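Local structure of aminotransferase, class IV (Brucella abortus, 4TVI) at residues W36-K40 with G41-E45; S82-A85 with N86-R90; T276-M279 with S280-V283. The protein probably transfers the amino group of leucine, isoleucine and valine to 2-oxoglutarate, using pyridoxal 5'-phosphate as cofactor. One frame throughout, in Å; residues are numbered along the deposited sequence.

Contact 1: residues W36-K40 with G41-E45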
loop_
_atom_site.group_PDB
_atom_site.type_symbol
_atom_site.label_atom_id
_atom_site.label_comp_id
_atom_site.label_asym_id
_atom_site.label_seq_id
_atom_site.Cartn_x
_atom_site.Cartn_y
_atom_site.Cartn_z
ATOM N N TRP A 36 -4.084 -22.101 -10.927
ATOM C CA TRP A 36 -4.931 -21.680 -12.039
ATOM C C TRP A 36 -5.438 -20.267 -11.803
ATOM O O TRP A 36 -5.992 -19.964 -10.738
ATOM C CB TRP A 36 -6.121 -22.625 -12.221
ATOM C CG TRP A 36 -5.809 -23.921 -12.906
ATOM C CD1 TRP A 36 -5.618 -25.137 -12.311
ATOM C CD2 TRP A 36 -5.675 -24.141 -14.319
ATOM N NE1 TRP A 36 -5.366 -26.096 -13.264
ATOM C CE2 TRP A 36 -5.394 -25.511 -14.503
ATOM C CE3 TRP A 36 -5.758 -23.312 -15.443
ATOM C CZ2 TRP A 36 -5.199 -26.072 -15.770
ATOM C CZ3 TRP A 36 -5.559 -23.867 -16.694
ATOM C CH2 TRP A 36 -5.283 -25.234 -16.848
ATOM N N THR A 37 -5.248 -19.400 -12.791
ATOM C CA THR A 37 -5.656 -18.009 -12.651
ATOM C C THR A 37 -6.595 -17.586 -13.776
ATOM O O THR A 37 -6.298 -17.796 -14.951
ATOM C CB THR A 37 -4.428 -17.071 -12.629
ATOM O OG1 THR A 37 -3.545 -17.462 -11.574
ATOM C CG2 THR A 37 -4.851 -15.620 -12.428
ATOM N N TYR A 38 -7.722 -16.980 -13.413
ATOM C CA TYR A 38 -8.633 -16.417 -14.404
ATOM C C TYR A 38 -8.260 -14.963 -14.648
ATOM O O TYR A 38 -8.279 -14.147 -13.728
ATOM C CB TYR A 38 -10.089 -16.521 -13.942
ATOM C CG TYR A 38 -11.088 -16.062 -14.978
ATOM C CD1 TYR A 38 -11.578 -16.938 -15.940
ATOM C CD2 TYR A 38 -11.526 -14.746 -15.008
ATOM C CE1 TYR A 38 -12.488 -16.514 -16.897
ATOM C CE2 TYR A 38 -12.433 -14.313 -15.955
ATOM C CZ TYR A 38 -12.912 -15.196 -16.895
ATOM O OH TYR A 38 -13.813 -14.750 -17.836
ATOM N N TYR A 39 -7.902 -14.649 -15.885
ATOM C CA TYR A 39 -7.457 -13.302 -16.238
ATOM C C TYR A 39 -7.730 -13.048 -17.710
ATOM O O TYR A 39 -7.437 -13.899 -18.551
ATOM C CB TYR A 39 -5.967 -13.123 -15.930
ATOM C CG TYR A 39 -5.381 -11.792 -16.362
ATOM C CD1 TYR A 39 -5.808 -10.598 -15.785
ATOM C CD2 TYR A 39 -4.399 -11.730 -17.345
ATOM C CE1 TYR A 39 -5.268 -9.379 -16.174
ATOM C CE2 TYR A 39 -3.854 -10.516 -17.747
ATOM C CZ TYR A 39 -4.291 -9.342 -17.158
ATOM O OH TYR A 39 -3.752 -8.134 -17.552
ATOM N N LYS A 40 -8.307 -11.889 -18.013
ATOM C CA LYS A 40 -8.700 -11.554 -19.378
ATOM C C LYS A 40 -9.498 -12.678 -20.042
ATOM O O LYS A 40 -9.165 -13.118 -21.137
ATOM C CB LYS A 40 -7.470 -11.212 -20.223
ATOM C CG LYS A 40 -6.744 -9.950 -19.785
ATOM C CD LYS A 40 -6.765 -8.887 -20.872
ATOM C CE LYS A 40 -6.214 -7.562 -20.359
ATOM N NZ LYS A 40 -7.230 -6.841 -19.530
ATOM N N GLY A 41 -10.525 -13.157 -19.349
ATOM C CA GLY A 41 -11.477 -14.099 -19.912
ATOM C C GLY A 41 -11.004 -15.528 -20.099
ATOM O O GLY A 41 -11.680 -16.330 -20.741
ATOM N N GLU A 42 -9.856 -15.863 -19.523
ATOM C CA GLU A 42 -9.282 -17.189 -19.711
ATOM C C GLU A 42 -8.689 -17.736 -18.424
ATOM O O GLU A 42 -8.017 -17.014 -17.693
ATOM C CB GLU A 42 -8.193 -17.162 -20.791
ATOM C CG GLU A 42 -8.636 -16.636 -22.145
ATOM C CD GLU A 42 -9.574 -17.587 -22.864
ATOM O OE1 GLU A 42 -9.700 -18.753 -22.425
ATOM O OE2 GLU A 42 -10.179 -17.166 -23.873
ATOM N N TRP A 43 -8.923 -19.016 -18.154
ATOM C CA TRP A 43 -8.205 -19.673 -17.074
ATOM C C TRP A 43 -6.807 -20.000 -17.579
ATOM O O TRP A 43 -6.642 -20.611 -18.633
ATOM C CB TRP A 43 -8.931 -20.932 -16.601
ATOM C CG TRP A 43 -10.144 -20.639 -15.768
ATOM C CD1 TRP A 43 -11.453 -20.712 -16.158
ATOM C CD2 TRP A 43 -10.156 -20.223 -14.397
ATOM N NE1 TRP A 43 -12.275 -20.366 -15.110
ATOM C CE2 TRP A 43 -11.505 -20.063 -14.019
ATOM C CE3 TRP A 43 -9.156 -19.965 -13.453
ATOM C CZ2 TRP A 43 -11.878 -19.657 -12.738
ATOM C CZ3 TRP A 43 -9.531 -19.570 -12.177
ATOM C CH2 TRP A 43 -10.880 -19.421 -11.833
ATOM N N ARG A 44 -5.804 -19.613 -16.801
ATOM C CA ARG A 44 -4.414 -19.818 -17.187
ATOM C C ARG A 44 -3.623 -20.495 -16.080
ATOM O O ARG A 44 -3.784 -20.178 -14.901
ATOM C CB ARG A 44 -3.783 -18.466 -17.518
ATOM C CG ARG A 44 -4.714 -17.528 -18.268
ATOM C CD ARG A 44 -4.000 -16.300 -18.786
ATOM N NE ARG A 44 -4.947 -15.347 -19.355
ATOM C CZ ARG A 44 -5.062 -15.113 -20.660
ATOM N NH1 ARG A 44 -4.256 -15.730 -21.519
ATOM N NH2 ARG A 44 -5.955 -14.239 -21.104
ATOM N N GLU A 45 -2.719 -21.383 -16.474
ATOM C CA GLU A 45 -1.979 -22.183 -15.508
ATOM C C GLU A 45 -0.634 -21.547 -15.162
ATOM O O GLU A 45 -0.082 -20.774 -15.947
ATOM C CB GLU A 45 -1.770 -23.598 -16.061
ATOM C CG GLU A 45 -1.670 -24.688 -15.004
ATOM C CD GLU A 45 -1.886 -26.083 -15.579
ATOM O OE1 GLU A 45 -1.823 -27.064 -14.807
ATOM O OE2 GLU A 45 -2.123 -26.201 -16.802
HETATM O O HOH W 1 -2.192 -19.652 -12.669
#
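Trp36 and Tyr38 meet Glu45 and Trp43 across a tight antiparallel beta hairpin, strand 42-45 being the outermost of a five-stranded antiparallel sheet within this chain, and the strand of 36-39 the next one in. A type I' turn from Tyr39 to Glu42 reverses the chain, with Lys40 and Gly41 at its corners, both at positive phi. Thr37 pairs with Arg44 in both directions, Thr37 N reaching Arg44 O at 2.7 Å, and Tyr39 N donates to Glu42 O at 3.0 Å. Trp36, Tyr38, Trp43 and Glu45 share one face of the hairpin. There Tyr38 CB makes a CH-pi contact, 3.4 Å from the centroid of the Trp43 six-membered ring and almost on its normal. With CG anti to the backbone N (chi1 -175°), the Tyr38 ring is carried on across the indole and turns its edge to the five-membered ring, a T-shaped pair with planes at 64°. The far end of the tyrosine reaches the turn, where OH lies 3.2 Å from Gly41 CA. Glu45 lies extended over one face of the Trp36 indole, CG 3.9 Å from the centroid of its six-membered ring in a CH-pi contact, the carboxylate stacked only 21° from the ring plane. On the opposite side of the sheet, with Thr37, Tyr39 and Glu42, the extended Arg44 side chain reaches along the hairpin to the turn: NE and NH2, each 3.0 Å from Tyr39 O, clasp this one carbonyl side-on, in the guanidinium plane, and Glu42 N adds a third, longer bond. A water links Thr37 OG1 to Arg44 O. Lys40 NZ forms a salt bridge with Asp144. Strand 35-39 pairs with strand 143-151, Tyr38 and Trp43 pack on Leu106 of helix 100-111, and Thr37 and Tyr39 touch Ala53 and Arg49 of the second subunit.

Contact 2: residues S82-A85 with N86-R90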
loop_
_atom_site.group_PDB
_atom_site.type_symbol
_atom_site.label_atom_id
_atom_site.label_comp_id
_atom_site.label_asym_id
_atom_site.label_seq_id
_atom_site.Cartn_x
_atom_site.Cartn_y
_atom_site.Cartn_z
ATOM N N SER A 82 -16.631 -13.561 -1.460
ATOM C CA SER A 82 -16.829 -13.028 -2.806
ATOM C C SER A 82 -17.406 -11.623 -2.743
ATOM O O SER A 82 -16.974 -10.727 -3.476
ATOM C CB SER A 82 -17.750 -13.934 -3.622
ATOM O OG SER A 82 -17.173 -15.215 -3.783
ATOM N N ALA A 83 -18.372 -11.433 -1.847
ATOM C CA ALA A 83 -19.030 -10.143 -1.705
ATOM C C ALA A 83 -18.070 -9.074 -1.186
ATOM O O ALA A 83 -18.141 -7.919 -1.602
ATOM C CB ALA A 83 -20.232 -10.262 -0.782
ATOM N N ARG A 84 -17.186 -9.447 -0.265
ATOM C CA ARG A 84 -16.311 -8.458 0.347
ATOM C C ARG A 84 -15.299 -7.916 -0.648
ATOM O O ARG A 84 -14.894 -6.758 -0.548
ATOM C CB ARG A 84 -15.581 -9.038 1.563
ATOM C CG ARG A 84 -14.816 -7.976 2.368
ATOM C CD ARG A 84 -14.266 -8.546 3.667
ATOM N NE ARG A 84 -13.298 -9.612 3.431
ATOM C CZ ARG A 84 -12.760 -10.354 4.394
ATOM N NH1 ARG A 84 -13.108 -10.155 5.661
ATOM N NH2 ARG A 84 -11.883 -11.304 4.093
ATOM N N ALA A 85 -14.912 -8.738 -1.625
ATOM C CA ALA A 85 -13.990 -8.283 -2.664
ATOM C C ALA A 85 -14.557 -7.056 -3.372
ATOM O O ALA A 85 -13.833 -6.095 -3.634
ATOM C CB ALA A 85 -13.705 -9.395 -3.667
ATOM N N ASN A 86 -15.857 -7.081 -3.662
ATOM C CA ASN A 86 -16.505 -5.929 -4.283
ATOM C C ASN A 86 -16.555 -4.734 -3.341
ATOM O O ASN A 86 -16.363 -3.594 -3.771
ATOM C CB ASN A 86 -17.912 -6.286 -4.759
ATOM C CG ASN A 86 -17.896 -7.156 -6.003
ATOM O OD1 ASN A 86 -16.851 -7.338 -6.626
ATOM N ND2 ASN A 86 -19.055 -7.683 -6.380
ATOM N N ASP A 87 -16.800 -4.995 -2.058
ATOM C CA ASP A 87 -16.779 -3.924 -1.059
ATOM C C ASP A 87 -15.412 -3.251 -0.998
ATOM O O ASP A 87 -15.314 -2.025 -1.038
ATOM C CB ASP A 87 -17.138 -4.459 0.325
ATOM C CG ASP A 87 -18.570 -4.934 0.415
ATOM O OD1 ASP A 87 -19.405 -4.472 -0.392
ATOM O OD2 ASP A 87 -18.857 -5.773 1.298
ATOM N N SER A 88 -14.363 -4.062 -0.901
ATOM C CA SER A 88 -12.999 -3.548 -0.832
ATOM C C SER A 88 -12.661 -2.739 -2.076
ATOM O O SER A 88 -12.007 -1.700 -1.983
ATOM C CB SER A 88 -11.991 -4.688 -0.673
ATOM O OG SER A 88 -12.157 -5.361 0.566
ATOM N N ALA A 89 -13.104 -3.219 -3.237
ATOM C CA ALA A 89 -12.838 -2.513 -4.487
ATOM C C ALA A 89 -13.427 -1.107 -4.443
ATOM O O ALA A 89 -12.741 -0.131 -4.731
ATOM C CB ALA A 89 -13.390 -3.285 -5.678
ATOM N N ARG A 90 -14.697 -1.009 -4.066
ATOM C CA ARG A 90 -15.355 0.288 -3.983
ATOM C C ARG A 90 -14.704 1.179 -2.924
ATOM O O ARG A 90 -14.591 2.392 -3.115
ATOM C CB ARG A 90 -16.852 0.113 -3.702
ATOM C CG ARG A 90 -17.640 -0.366 -4.927
ATOM C CD ARG A 90 -19.135 -0.413 -4.664
ATOM N NE ARG A 90 -19.503 -1.583 -3.880
ATOM C CZ ARG A 90 -19.926 -2.725 -4.412
ATOM N NH1 ARG A 90 -20.046 -2.835 -5.729
ATOM N NH2 ARG A 90 -20.235 -3.750 -3.629
#
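Arg84 O receives Ser88 N at 2.8 Å, while Ala83 O takes Asp87 N at 3.2 Å and Ala85 O takes Ala89 N at 3.0 Å. The side chains lie close to this backbone: Asp87 CB rests 3.3 Å from Arg84 O, Ala89 CB packs 3.5 Å from Ala85 O, and Arg84 CG passes 4.1 Å from Ser88 OG. One turn on, Arg90 NH2 reaches back to Asp87 OD1 in a salt bridge whose hydrogen bond, 3.4 Å, is weak. The three backbone bonds follow the i to i+4 pattern of an alpha helix, here within helix 78-91, whose Arg84 and Ser88 look onto the cofactor site of this class IV aminotransferase. Arg84 NH1 binds OP1 of the modified residue LLP at position 180, the lysine carrying pyridoxal phosphate, and Ser88 OG bonds its backbone N. Arg84 leaves the helix extended through chi1 and chi2 and turns at chi3 (62°) toward the phosphate, and a salt bridge from NE to Asp66 probably helps position the guanidinium. Asn86 is held by Tyr126 OH and Leu98 O, and Ser82 packs on Ile103 of helix 100-111.

Contact 3: residues T276-M279 with S280-V283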
loop_
_atom_site.group_PDB
_atom_site.type_symbol
_atom_site.label_atom_id
_atom_site.label_comp_id
_atom_site.label_asym_id
_atom_site.label_seq_id
_atom_site.Cartn_x
_atom_site.Cartn_y
_atom_site.Cartn_z
ATOM N N THR A 276 -8.286 -16.599 14.036
ATOM C CA THR A 276 -9.168 -17.051 12.966
ATOM C C THR A 276 -8.790 -16.348 11.674
ATOM O O THR A 276 -8.293 -15.224 11.686
ATOM C CB THR A 276 -10.661 -16.791 13.268
ATOM O OG1 THR A 276 -10.890 -15.379 13.382
ATOM C CG2 THR A 276 -11.092 -17.490 14.558
ATOM N N GLY A 277 -9.021 -17.018 10.555
ATOM C CA GLY A 277 -8.671 -16.463 9.265
ATOM C C GLY A 277 -8.985 -17.462 8.181
ATOM O O GLY A 277 -9.236 -18.626 8.468
ATOM N N ASN A 278 -8.977 -17.017 6.935
ATOM C CA ASN A 278 -9.393 -17.884 5.845
ATOM C C ASN A 278 -8.558 -19.143 5.650
ATOM O O ASN A 278 -9.102 -20.207 5.366
ATOM C CB ASN A 278 -9.391 -17.105 4.532
ATOM C CG ASN A 278 -9.536 -18.014 3.341
ATOM O OD1 ASN A 278 -10.516 -18.752 3.232
ATOM N ND2 ASN A 278 -8.553 -17.984 2.444
ATOM N N MET A 279 -7.242 -19.022 5.794
ATOM C CA MET A 279 -6.342 -20.098 5.378
ATOM C C MET A 279 -6.504 -21.394 6.174
ATOM O O MET A 279 -6.508 -22.483 5.592
ATOM C CB MET A 279 -4.887 -19.636 5.439
ATOM C CG MET A 279 -3.937 -20.630 4.799
ATOM S SD MET A 279 -4.197 -20.750 3.010
ATOM C CE MET A 279 -4.006 -19.039 2.536
ATOM N N SER A 280 -6.624 -21.284 7.497
ATOM C CA SER A 280 -6.731 -22.470 8.348
ATOM C C SER A 280 -7.899 -22.393 9.337
ATOM O O SER A 280 -8.037 -23.254 10.213
ATOM C CB SER A 280 -5.422 -22.693 9.108
ATOM O OG SER A 280 -4.357 -22.994 8.221
ATOM N N LYS A 281 -8.717 -21.352 9.188
ATOM C CA LYS A 281 -9.957 -21.164 9.947
ATOM C C LYS A 281 -9.725 -20.900 11.434
ATOM O O LYS A 281 -10.038 -19.824 11.926
ATOM C CB LYS A 281 -10.893 -22.360 9.747
ATOM C CG LYS A 281 -11.208 -22.625 8.274
ATOM C CD LYS A 281 -11.605 -21.338 7.541
ATOM C CE LYS A 281 -11.958 -21.618 6.086
ATOM N NZ LYS A 281 -12.200 -20.379 5.290
ATOM N N VAL A 282 -9.224 -21.888 12.162
ATOM C CA VAL A 282 -8.980 -21.718 13.591
ATOM C C VAL A 282 -7.589 -22.229 13.940
ATOM O O VAL A 282 -7.271 -23.391 13.686
ATOM C CB VAL A 282 -10.044 -22.450 14.442
ATOM C CG1 VAL A 282 -9.710 -22.353 15.923
ATOM C CG2 VAL A 282 -11.423 -21.870 14.181
ATOM N N VAL A 283 -6.749 -21.352 14.492
ATOM C CA VAL A 283 -5.361 -21.699 14.770
ATOM C C VAL A 283 -4.979 -21.280 16.181
ATOM O O VAL A 283 -5.162 -20.122 16.559
ATOM C CB VAL A 283 -4.383 -21.034 13.761
ATOM C CG1 VAL A 283 -2.949 -21.353 14.122
ATOM C CG2 VAL A 283 -4.670 -21.510 12.345
HETATM O O HOH W 2 -4.033 -24.038 5.421
#
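Lys281 sets CG beside its backbone N (chi1 -56°), bends at chi2 and then runs straight, a course that returns NZ to Asn278. The Asn278 side chain, its CG turned opposite the main-chain nitrogen (chi1 168°), lies alongside the lysine chain, the two pointing the same way. NZ is thereby gripped twice by one residue: Asn278 O accepts it at 3.1 Å, in the carbonyl plane and on a lone pair, and Asn278 OD1 also lies 3.1 Å away, the donor tilted 26° from the amide carbonyl plane. Residues 276-283 hold the reversal of a beta hairpin between strands 272-277 and 281-288. Across its neck the pairing is loose: Gly277 N donates to Lys281 O at 3.3 Å, and Lys281 N returns a weak bond to Gly277 O. Lys281 O is also approached by Thr276 CA at 3.1 Å. At the bend, a water bridges Met279 O, to which it donates, and Ser280 OG. Arg69 NE bonds Met279 O as well, while Asn278 N makes a weak bond to the phosphate oxygen OP3 of the modified residue LLP at position 180, so the turn borders the cofactor pocket. The Lys281 side chain, buried, touches Tyr306 and Trp307 of helix 297-310. Two oxygens on one amino group suit a buried lysine: they would offset part of the cost of keeping a charge there and probably hold the Asn278 side chain in a set orientation beside the turn.

How the contacts relate
From the N terminus the three contacts come strictly in series, none nested in or crossing another. Contact 1 closes the first hairpin, at the edge of the five-stranded antiparallel sheet and against the second subunit. Contact 2 follows as turns of helix 78-91, and contact 3 closes the hairpin of strands 272-277 and 281-288 in the mixed sheet, near the C-terminal end. Contacts 2 and 3 approach to about 6 Å between nearest atoms without touching; both reach the phosphate of the modified residue LLP at position 180, contact 3 by a weak bond, bringing the two parts of the fold together at the cofactor. Contact 1 stays outside, its centre about 20 Å from that of contact 2, though both pack on helix 100-111.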